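Local coordinates for protein aerobactin synthase IucC (PDB 6CN7) that probably completes aerobactin by joining a second N-acetyl-N-hydroxylysine to the citryl intermediate at the expense of ATP, at residues I540-L545 / Y565-Q570; F536-I541 / P572-T577; E161-F166 / L253-Q258; M98-A103 / G146-G151. The protein carries 5 engineered substitutions. All coordinates share one frame; numbering follows the deposited sequence.

Contact 1: residues I540-L545 / Y565-Q570; sequences IIRVVL and YLEDLQ
R542 sends its side chain across to E567 and L569. The chain is extended from CG to NE and runs beside E567, both pointing the same way. L569 crosses R542 at a slant. Its CB lies over one face of the R542 guanidinium, 3.3 Å above the plane and toward the rim. L569 CD2 is 4.0 Å from R542 NE. On the E567 side, OE2 is 3.2 Å from R542 NH1, a salt bridge of charges alone. The oxygen lies well out of the guanidinium plane, and the modelled place of NH1 is less sure. E567 OE2 also makes a weak hydrogen bond with Q27. R542 N gives a weak hydrogen bond to E567 O. I540 and L569 share the other end of the contact, with L569 CD1 4.2 Å from I540 CB. I540 N donates a hydrogen bond to L569 O at 2.8 Å, and L569 N donates one to I540 O at 3.1 Å. I541 and D568 point to the opposite face as a non-hydrogen-bonded pair. Strands 539-541 and 568-570 thus form a small two-stranded antiparallel sheet at the protein surface.

Contact 2: residues F536-I541 / P572-T577; sequences FKPQII and PLWLAT
The backbones of F536 and W574 come within 5.2 Å at their CA atoms, where the segment leading into strand 539-541 passes the short helix 572-575. No hydrogen bond joins the two segments directly. Contact is by packing, of side chains against side chains and against the main chain of 536-538. The W574 indole turns one face to P538. W574 CG is anti to its backbone N (chi1 180°), which puts CG 3.5 Å from P538 CA. P538 CA stands 3.6 Å from the centroid of the W574 five-membered ring and 17° off the ring normal, a CH-pi contact. P538 CB lies over the centre of the indole, 3.6 Å from W574 CE2. The carbonyl F536 O approaches W574 CD1 to 3.4 Å, obliquely to the ring. R578 adds a cation-pi contact to the same indole. This is the C-terminal end of the chain folding back: strand 568-570 pairs with 539-541, and helix 572-575 follows it directly and packs against the residues before strand 539-541. N571, between that strand and the helix, ties both sides: its ND2 bonds to K537 O and its OD1 to L573 N. F536 and L573 cross at about a right angle. L573 CD2 lies over one face of the F536 ring, 4.1 Å above the plane and toward the rim, while L573 CB is 4.0 Å from F536 CD2. Helix 505-521 takes part in this packing: F536 touches A513 and M520, and L573 touches L516. T577 OG1 donates to L573 O at 2.7 Å.

Contact 3: residues E161-F166 / L253-Q258; sequences EYANTF and LWLAQQ
F166 holds its ring CG between its own backbone N and carbonyl carbon (chi1 52°), and the ring comes to lie against the carbonyl of W254. W254 O sits 3.6 Å above one ring face of F166, offset toward the rim, with F166 CD1 the nearest ring atom. On L255, CG is anti to the backbone N (chi1 175°). Its CD1 reaches the turn of the other segment, 3.6 Å from N164 O and 3.7 Å from A163 C. L255 and A163 also both touch C133 of helix 128-133. T165 and L253 cross at a slant, with T165 OG1 3.7 Å from L253 CD1. F166 and W254 form an antiparallel hydrogen-bonded pair. F166 N donates to W254 O at 3.1 Å, in the carbonyl plane and on a lone pair. W254 N donates to F166 O at 2.7 Å, the donor tilted from that carbonyl plane. The pair joins the start of strand 165-174 to strand 252-256 in the large antiparallel sheet of the IucA/IucC family region. Beyond the two segments, F166 meets Y158 edge to face, and its ring also meets H223. W254 O is gripped twice: besides the N-H of F166 it receives a CA-H...O contact from T165 CA at 3.1 Å. The polar link is therefore made by main-chain atoms. The side chains mostly set carbon against oxygen: the F166 ring face against W254 O, L255 CD1 against N164 O.

Contact 4: residues M98-A103 / G146-G151; sequences MQDLYA and GRRGWG
Q99 and G149 are joined through one bound water, which donates to Q99 OE1 at 2.7 Å and accepts from G149 N at 3.1 Å. G149 belongs to a type II beta turn from R147 to W150. Its positive phi (83°) fits the third place of that turn, and W150 N closes it on R147 O at 2.9 Å. The turn lies against helix 91-114 and leads into helix 152-158, with G151 at the N-cap position. D100 and G146 make the closest approach of the two backbones, 3.7 Å between CA atoms. G146 has no side chain, and a CB there would clash with D100 CB. D100 OD1 comes to 3.5 Å from G146 CA. D100 OD2 is hydrogen-bonded to T551 OG1. R148 begins away from the helix, but the end of its side chain comes nearer, with D100 OD2 at the edge of the guanidinium, near its plane. R148 NH1 stays 4.2 Å from D100 OD2, beyond a salt bridge; its salt bridge is with E96. The helix also faces the second subunit, where Q99 packs on L233 of that subunit and Y102 on its A240. A helical turn after Q99, A103 puts its CB 4.1 Å from G146 CA.

How the contacts relate
Contacts 1 and 2 form one unit near the C-terminal end of the chain. They share I540 and I541, their centres are 13 Å apart, and Q539 CG of contact 2 lies 3.3 Å from D568 OD2 of contact 1. Contacts 3 and 4 form a second pair, with centres 18 Å apart. They meet through a salt bridge of 2.9 Å from R147 NH1 to E161 OE2. The two pairs do not touch: the nearest atoms of contacts 1 and 4 are about 17 Å apart, and those of contacts 2 and 3 about 25 Å. Contacts 1 and 3 lie on opposite sides of the chain's centre. Contact 4 alone of the four reaches the second subunit.

Contact 1: residues I540-L545 / Y565-Q570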
# COMPACT_ATOMS: atom_id res chain seq x y z
N ILE A 540 11.56 -41.47 -14.50
CA ILE A 540 10.64 -40.61 -13.78
C ILE A 540 9.92 -39.74 -14.80
O ILE A 540 10.55 -39.19 -15.71
CB ILE A 540 11.36 -39.75 -12.73
CG1 ILE A 540 11.95 -40.63 -11.62
CG2 ILE A 540 10.41 -38.71 -12.12
CD1 ILE A 540 12.88 -39.90 -10.67
N ILE A 541 8.60 -39.62 -14.65
CA ILE A 541 7.80 -38.80 -15.55
C ILE A 541 8.03 -37.33 -15.22
O ILE A 541 8.14 -36.95 -14.05
CB ILE A 541 6.32 -39.19 -15.46
CG1 ILE A 541 6.13 -40.65 -15.88
CG2 ILE A 541 5.46 -38.26 -16.32
CD1 ILE A 541 4.73 -41.19 -15.66
N ARG A 542 8.09 -36.50 -16.25
CA ARG A 542 8.36 -35.08 -16.09
C ARG A 542 7.07 -34.28 -15.97
O ARG A 542 5.99 -34.72 -16.36
CB ARG A 542 9.17 -34.55 -17.27
CG ARG A 542 10.68 -34.62 -17.12
CD ARG A 542 11.32 -33.94 -18.31
NE ARG A 542 12.78 -33.89 -18.25
CZ ARG A 542 13.60 -34.81 -18.73
NH1 ARG A 542 13.13 -35.91 -19.32
NH2 ARG A 542 14.92 -34.65 -18.63
N VAL A 543 7.21 -33.08 -15.42
CA VAL A 543 6.15 -32.07 -15.44
C VAL A 543 6.33 -31.23 -16.69
O VAL A 543 7.41 -30.65 -16.90
CB VAL A 543 6.18 -31.20 -14.17
CG1 VAL A 543 5.08 -30.14 -14.21
CG2 VAL A 543 6.04 -32.07 -12.93
N VAL A 544 5.30 -31.15 -17.52
CA VAL A 544 5.34 -30.36 -18.74
C VAL A 544 5.78 -28.94 -18.42
O VAL A 544 5.58 -28.46 -17.29
CB VAL A 544 3.98 -30.37 -19.47
N LEU A 545 6.36 -28.25 -19.40
CA LEU A 545 6.84 -26.89 -19.18
C LEU A 545 5.73 -25.88 -19.42
O LEU A 545 5.99 -24.79 -19.94
CB LEU A 545 8.03 -26.59 -20.10
N TYR A 565 6.33 -33.68 -26.17
CA TYR A 565 6.15 -35.13 -26.26
C TYR A 565 6.29 -35.78 -24.89
O TYR A 565 6.57 -35.10 -23.90
CB TYR A 565 7.17 -35.73 -27.23
N LEU A 566 6.08 -37.09 -24.82
CA LEU A 566 6.28 -37.82 -23.57
C LEU A 566 7.77 -37.78 -23.23
O LEU A 566 8.60 -38.32 -23.97
CB LEU A 566 5.76 -39.25 -23.68
CG LEU A 566 6.45 -40.26 -24.61
CD1 LEU A 566 7.52 -41.07 -23.87
CD2 LEU A 566 5.41 -41.20 -25.21
N GLU A 567 8.11 -37.13 -22.12
CA GLU A 567 9.49 -36.85 -21.77
C GLU A 567 9.76 -37.33 -20.36
O GLU A 567 8.96 -37.07 -19.45
CB GLU A 567 9.79 -35.35 -21.91
CG GLU A 567 11.26 -34.97 -21.84
CD GLU A 567 12.12 -35.74 -22.83
OE1 GLU A 567 11.60 -36.10 -23.91
OE2 GLU A 567 13.30 -35.99 -22.52
N ASP A 568 10.87 -38.04 -20.17
CA ASP A 568 11.19 -38.65 -18.89
C ASP A 568 12.70 -38.62 -18.68
O ASP A 568 13.47 -38.57 -19.64
CB ASP A 568 10.66 -40.09 -18.81
CG ASP A 568 11.14 -40.95 -19.96
OD1 ASP A 568 11.88 -40.44 -20.83
OD2 ASP A 568 10.77 -42.15 -20.00
N LEU A 569 13.10 -38.67 -17.42
CA LEU A 569 14.50 -38.66 -17.03
C LEU A 569 14.80 -39.87 -16.17
O LEU A 569 13.90 -40.60 -15.74
CB LEU A 569 14.86 -37.36 -16.29
CG LEU A 569 14.14 -37.06 -14.98
CD1 LEU A 569 14.87 -37.67 -13.79
CD2 LEU A 569 13.97 -35.56 -14.80
N GLN A 570 16.09 -40.10 -15.92
CA GLN A 570 16.54 -41.31 -15.25
C GLN A 570 16.33 -41.22 -13.74
O GLN A 570 16.54 -40.17 -13.13
CB GLN A 570 18.01 -41.58 -15.56
CG GLN A 570 18.24 -42.13 -16.96
CD GLN A 570 19.69 -42.45 -17.23
OE1 GLN A 570 20.58 -42.05 -16.47
NE2 GLN A 570 19.95 -43.16 -18.32

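Contact 2: residues F536-I541 / P572-T577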
# COMPACT_ATOMS: atom_id res chain seq x y z
N PHE A 536 11.16 -47.35 -7.98
CA PHE A 536 12.32 -47.94 -8.63
C PHE A 536 12.08 -48.21 -10.12
O PHE A 536 12.80 -49.02 -10.72
CB PHE A 536 12.73 -49.23 -7.91
CG PHE A 536 13.18 -49.01 -6.50
CD1 PHE A 536 12.27 -49.00 -5.46
CD2 PHE A 536 14.52 -48.79 -6.22
CE1 PHE A 536 12.69 -48.79 -4.16
CE2 PHE A 536 14.94 -48.58 -4.92
CZ PHE A 536 14.02 -48.58 -3.89
N LYS A 537 11.09 -47.57 -10.72
CA LYS A 537 10.95 -47.63 -12.16
C LYS A 537 12.16 -46.94 -12.81
O LYS A 537 12.67 -45.95 -12.27
CB LYS A 537 9.66 -46.96 -12.62
CG LYS A 537 8.38 -47.75 -12.31
CD LYS A 537 7.15 -47.05 -12.87
CE LYS A 537 5.87 -47.87 -12.69
NZ LYS A 537 5.21 -47.64 -11.37
N PRO A 538 12.64 -47.44 -13.95
CA PRO A 538 13.87 -46.88 -14.52
C PRO A 538 13.78 -45.41 -14.90
O PRO A 538 14.81 -44.74 -14.98
CB PRO A 538 14.12 -47.76 -15.76
CG PRO A 538 12.82 -48.39 -16.06
CD PRO A 538 12.10 -48.54 -14.76
N GLN A 539 12.58 -44.89 -15.13
CA GLN A 539 12.39 -43.50 -15.50
C GLN A 539 11.47 -42.80 -14.52
O GLN A 539 10.70 -43.43 -13.79
CB GLN A 539 11.82 -43.37 -16.92
CG GLN A 539 12.77 -43.80 -18.03
CD GLN A 539 12.58 -45.25 -18.45
OE1 GLN A 539 11.67 -45.93 -17.99
NE2 GLN A 539 13.45 -45.73 -19.34
N ILE A 540 11.56 -41.47 -14.50
CA ILE A 540 10.64 -40.61 -13.78
C ILE A 540 9.92 -39.74 -14.80
O ILE A 540 10.55 -39.19 -15.71
CB ILE A 540 11.36 -39.75 -12.73
CG1 ILE A 540 11.95 -40.63 -11.62
CG2 ILE A 540 10.41 -38.71 -12.12
CD1 ILE A 540 12.88 -39.90 -10.67
N ILE A 541 8.60 -39.62 -14.65
CA ILE A 541 7.80 -38.80 -15.55
C ILE A 541 8.03 -37.33 -15.22
O ILE A 541 8.14 -36.95 -14.05
CB ILE A 541 6.32 -39.19 -15.46
CG1 ILE A 541 6.13 -40.65 -15.88
CG2 ILE A 541 5.46 -38.26 -16.32
CD1 ILE A 541 4.73 -41.19 -15.66
N PRO A 572 17.46 -41.90 -10.11
CA PRO A 572 18.67 -42.28 -9.36
C PRO A 572 18.52 -43.53 -8.51
O PRO A 572 19.51 -44.25 -8.32
CB PRO A 572 18.94 -41.04 -8.50
CG PRO A 572 18.34 -39.92 -9.26
CD PRO A 572 17.11 -40.48 -9.92
N LEU A 573 17.32 -43.82 -7.99
CA LEU A 573 17.14 -45.03 -7.20
C LEU A 573 17.35 -46.28 -8.04
O LEU A 573 17.83 -47.30 -7.53
CB LEU A 573 15.75 -45.04 -6.56
CG LEU A 573 15.61 -44.27 -5.25
CD1 LEU A 573 15.90 -42.79 -5.44
CD2 LEU A 573 14.21 -44.47 -4.67
N TRP A 574 16.99 -46.22 -9.32
CA TRP A 574 17.21 -47.34 -10.23
C TRP A 574 18.64 -47.34 -10.77
O TRP A 574 19.25 -48.40 -10.94
CB TRP A 574 16.21 -47.26 -11.38
CG TRP A 574 16.31 -48.35 -12.41
CD1 TRP A 574 15.69 -49.56 -12.39
CD2 TRP A 574 17.05 -48.30 -13.64
NE1 TRP A 574 16.01 -50.28 -13.51
CE2 TRP A 574 16.84 -49.53 -14.30
CE3 TRP A 574 17.87 -47.34 -14.24
CZ2 TRP A 574 17.42 -49.82 -15.53
CZ3 TRP A 574 18.45 -47.64 -15.46
CH2 TRP A 574 18.22 -48.87 -16.09
N LEU A 575 19.19 -46.14 -11.01
CA LEU A 575 20.52 -46.02 -11.60
C LEU A 575 21.60 -46.48 -10.62
O LEU A 575 22.59 -47.09 -11.04
CB LEU A 575 20.74 -44.57 -12.02
CG LEU A 575 22.00 -44.20 -12.81
CD1 LEU A 575 22.12 -45.01 -14.09
CD2 LEU A 575 21.95 -42.71 -13.13
N ALA A 576 21.42 -46.21 -9.33
CA ALA A 576 22.42 -46.54 -8.33
C ALA A 576 22.39 -48.01 -7.91
O ALA A 576 23.30 -48.45 -7.21
CB ALA A 576 22.24 -45.65 -7.10
N THR A 577 21.37 -48.76 -8.31
CA THR A 577 21.25 -50.17 -7.97
C THR A 577 21.88 -51.08 -9.02
O THR A 577 22.02 -52.28 -8.76
CB THR A 577 19.78 -50.54 -7.79
OG1 THR A 577 19.16 -49.61 -6.89
CG2 THR A 577 19.62 -51.95 -7.23

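Contact 3: residues E161-F166 / L253-Q258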
# COMPACT_ATOMS: atom_id res chain seq x y z
N GLU A 161 13.66 -13.14 5.57
CA GLU A 161 15.11 -12.97 5.40
C GLU A 161 15.64 -11.73 6.11
O GLU A 161 16.86 -11.60 6.24
CB GLU A 161 15.48 -12.92 3.92
CG GLU A 161 14.83 -11.80 3.12
CD GLU A 161 13.52 -12.22 2.48
OE1 GLU A 161 12.93 -13.22 2.93
OE2 GLU A 161 13.09 -11.55 1.51
N TYR A 162 14.77 -10.83 6.58
CA TYR A 162 15.20 -9.68 7.35
C TYR A 162 15.03 -9.86 8.86
O TYR A 162 15.63 -9.10 9.63
CB TYR A 162 14.44 -8.42 6.90
CG TYR A 162 14.67 -8.10 5.44
CD1 TYR A 162 15.77 -7.35 5.04
CD2 TYR A 162 13.79 -8.55 4.46
CE1 TYR A 162 15.98 -7.06 3.70
CE2 TYR A 162 13.99 -8.26 3.13
CZ TYR A 162 15.09 -7.52 2.75
OH TYR A 162 15.29 -7.23 1.42
N ALA A 163 14.24 -10.85 9.28
CA ALA A 163 14.15 -11.23 10.69
C ALA A 163 13.68 -10.08 11.57
O ALA A 163 14.11 -9.93 12.72
CB ALA A 163 15.49 -11.78 11.20
N ASN A 164 12.79 -9.25 11.04
CA ASN A 164 12.19 -8.18 11.82
C ASN A 164 10.87 -8.65 12.42
O ASN A 164 10.22 -9.57 11.92
CB ASN A 164 11.97 -6.94 10.96
CG ASN A 164 13.26 -6.17 10.71
OD1 ASN A 164 14.09 -6.02 11.60
ND2 ASN A 164 13.42 -5.70 9.48
N THR A 165 10.47 -7.99 13.50
CA THR A 165 9.26 -8.34 14.23
C THR A 165 8.22 -7.23 14.09
O THR A 165 8.52 -6.11 13.66
CB THR A 165 9.56 -8.59 15.71
OG1 THR A 165 10.09 -7.40 16.30
CG2 THR A 165 10.57 -9.72 15.86
N PHE A 166 6.99 -7.55 14.46
CA PHE A 166 5.90 -6.59 14.34
C PHE A 166 4.72 -7.07 15.16
O PHE A 166 4.57 -8.25 15.46
CB PHE A 166 5.49 -6.39 12.87
CG PHE A 166 5.20 -7.67 12.14
CD1 PHE A 166 6.22 -8.38 11.51
CD2 PHE A 166 3.91 -8.17 12.06
CE1 PHE A 166 5.96 -9.55 10.83
CE2 PHE A 166 3.64 -9.35 11.38
CZ PHE A 166 4.66 -10.04 10.77
N LEU A 253 5.17 -9.26 19.85
CA LEU A 253 5.84 -9.09 18.57
C LEU A 253 5.97 -10.44 17.87
O LEU A 253 6.31 -11.45 18.50
CB LEU A 253 7.22 -8.47 18.77
CG LEU A 253 7.26 -7.05 19.34
CD1 LEU A 253 8.69 -6.63 19.64
CD2 LEU A 253 6.61 -6.08 18.37
N TRP A 254 5.70 -10.46 16.57
CA TRP A 254 5.66 -11.69 15.80
C TRP A 254 6.75 -11.68 14.73
O TRP A 254 7.17 -10.62 14.27
CB TRP A 254 4.29 -11.89 15.15
CG TRP A 254 3.21 -12.16 16.16
CD1 TRP A 254 2.47 -11.24 16.84
CD2 TRP A 254 2.75 -13.44 16.60
NE1 TRP A 254 1.58 -11.86 17.67
CE2 TRP A 254 1.73 -13.22 17.55
CE3 TRP A 254 3.09 -14.76 16.29
CZ2 TRP A 254 1.06 -14.25 18.19
CZ3 TRP A 254 2.43 -15.79 16.92
CH2 TRP A 254 1.42 -15.53 17.86
N LEU A 255 7.17 -12.88 14.34
CA LEU A 255 8.28 -13.07 13.42
C LEU A 255 7.82 -13.99 12.30
O LEU A 255 7.19 -15.02 12.57
CB LEU A 255 9.49 -13.66 14.14
CG LEU A 255 10.72 -14.04 13.32
CD1 LEU A 255 11.42 -12.80 12.80
CD2 LEU A 255 11.66 -14.88 14.17
N ALA A 256 8.12 -13.62 11.06
CA ALA A 256 7.65 -14.38 9.91
C ALA A 256 8.49 -15.63 9.69
O ALA A 256 9.71 -15.62 9.89
CB ALA A 256 7.68 -13.51 8.65
N GLN A 257 7.83 -16.71 9.29
CA GLN A 257 8.50 -17.93 8.89
C GLN A 257 8.73 -17.92 7.38
O GLN A 257 8.36 -16.97 6.68
CB GLN A 257 7.68 -19.16 9.30
CG GLN A 257 7.40 -19.27 10.79
CD GLN A 257 6.56 -20.48 11.14
OE1 GLN A 257 6.28 -21.32 10.28
NE2 GLN A 257 6.14 -20.58 12.39
N GLN A 258 9.34 -18.99 6.87
CA GLN A 258 9.54 -19.10 5.43
C GLN A 258 8.22 -19.03 4.67
O GLN A 258 8.18 -18.49 3.56
CB GLN A 258 10.28 -20.40 5.10
CG GLN A 258 11.75 -20.41 5.51
CD GLN A 258 12.60 -19.47 4.68
OE1 GLN A 258 13.37 -18.68 5.21
NE2 GLN A 258 12.47 -19.57 3.36

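Contact 4: residues M98-A103 / G146-G151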
# COMPACT_ATOMS: atom_id res chain seq x y z
N MET A 98 11.00 -8.36 -13.12
CA MET A 98 12.05 -7.45 -12.66
C MET A 98 11.90 -7.15 -11.18
O MET A 98 12.86 -7.26 -10.41
CB MET A 98 12.01 -6.16 -13.47
CG MET A 98 12.61 -6.28 -14.85
SD MET A 98 14.37 -6.64 -14.83
CE MET A 98 14.63 -6.85 -16.59
N GLN A 99 10.69 -6.77 -10.76
CA GLN A 99 10.45 -6.49 -9.35
C GLN A 99 10.70 -7.72 -8.50
O GLN A 99 11.35 -7.64 -7.45
CB GLN A 99 9.03 -5.96 -9.16
CG GLN A 99 8.83 -4.56 -9.72
CD GLN A 99 7.40 -4.07 -9.60
OE1 GLN A 99 6.48 -4.86 -9.34
NE2 GLN A 99 7.21 -2.77 -9.76
N ASP A 100 10.20 -8.88 -8.93
CA ASP A 100 10.52 -10.13 -8.24
C ASP A 100 12.02 -10.39 -8.26
O ASP A 100 12.59 -10.87 -7.28
CB ASP A 100 9.77 -11.30 -8.87
CG ASP A 100 8.27 -11.19 -8.70
OD1 ASP A 100 7.82 -10.47 -7.78
OD2 ASP A 100 7.53 -11.82 -9.49
N LEU A 101 12.68 -10.08 -9.38
CA LEU A 101 14.12 -10.27 -9.48
C LEU A 101 14.86 -9.38 -8.49
O LEU A 101 15.75 -9.84 -7.77
CB LEU A 101 14.59 -10.00 -10.91
CG LEU A 101 16.09 -10.15 -11.21
CD1 LEU A 101 16.28 -10.49 -12.68
CD2 LEU A 101 16.89 -8.88 -10.88
N TYR A 102 14.51 -8.09 -8.46
CA TYR A 102 15.22 -7.17 -7.58
C TYR A 102 14.84 -7.38 -6.12
O TYR A 102 15.66 -7.16 -5.23
CB TYR A 102 14.97 -5.73 -8.01
CG TYR A 102 15.74 -5.34 -9.25
CD1 TYR A 102 17.12 -5.19 -9.20
CD2 TYR A 102 15.11 -5.12 -10.47
CE1 TYR A 102 17.85 -4.84 -10.32
CE2 TYR A 102 15.82 -4.77 -11.60
CZ TYR A 102 17.19 -4.63 -11.52
OH TYR A 102 17.92 -4.28 -12.64
N ALA A 103 13.61 -7.82 -5.86
CA ALA A 103 13.25 -8.23 -4.50
C ALA A 103 14.12 -9.38 -4.03
O ALA A 103 14.47 -9.46 -2.85
CB ALA A 103 11.78 -8.61 -4.43
N GLY A 146 10.55 -12.86 -4.53
CA GLY A 146 9.59 -11.95 -5.11
C GLY A 146 8.22 -12.16 -4.49
O GLY A 146 7.79 -13.28 -4.23
N ARG A 147 7.54 -11.05 -4.20
CA ARG A 147 6.23 -11.10 -3.56
C ARG A 147 5.41 -9.94 -4.10
O ARG A 147 5.68 -8.78 -3.78
CB ARG A 147 6.37 -11.05 -2.04
CG ARG A 147 7.32 -12.11 -1.48
CD ARG A 147 7.66 -11.87 -0.03
NE ARG A 147 8.50 -12.93 0.54
CZ ARG A 147 9.83 -12.86 0.67
NH1 ARG A 147 10.50 -11.79 0.29
NH2 ARG A 147 10.49 -13.88 1.21
N ARG A 148 4.41 -10.27 -4.92
CA ARG A 148 3.70 -9.26 -5.71
C ARG A 148 3.20 -8.12 -4.84
O ARG A 148 2.52 -8.34 -3.83
CB ARG A 148 2.53 -9.91 -6.45
CG ARG A 148 1.74 -8.97 -7.33
CD ARG A 148 2.61 -8.35 -8.42
NE ARG A 148 3.34 -9.37 -9.17
CZ ARG A 148 2.83 -10.09 -10.16
NH1 ARG A 148 3.57 -10.99 -10.78
NH2 ARG A 148 1.56 -9.91 -10.53
N GLY A 149 3.54 -6.90 -5.24
CA GLY A 149 3.11 -5.70 -4.55
C GLY A 149 3.93 -5.30 -3.35
O GLY A 149 3.62 -4.29 -2.71
N TRP A 150 4.98 -6.06 -3.01
CA TRP A 150 5.82 -5.76 -1.85
C TRP A 150 7.05 -4.99 -2.32
O TRP A 150 7.89 -5.52 -3.04
CB TRP A 150 6.23 -7.04 -1.12
CG TRP A 150 5.13 -7.68 -0.34
CD1 TRP A 150 3.81 -7.71 -0.66
CD2 TRP A 150 5.25 -8.36 0.91
NE1 TRP A 150 3.10 -8.38 0.30
CE2 TRP A 150 3.96 -8.79 1.28
CE3 TRP A 150 6.33 -8.66 1.75
CZ2 TRP A 150 3.72 -9.50 2.46
CZ3 TRP A 150 6.08 -9.37 2.92
CH2 TRP A 150 4.79 -9.78 3.26
N GLY A 151 7.14 -3.72 -1.92
CA GLY A 151 8.32 -2.92 -2.13
C GLY A 151 9.35 -3.13 -1.04
O GLY A 151 9.19 -3.97 -0.14
O HOH W 1 5.48 -6.70 -7.62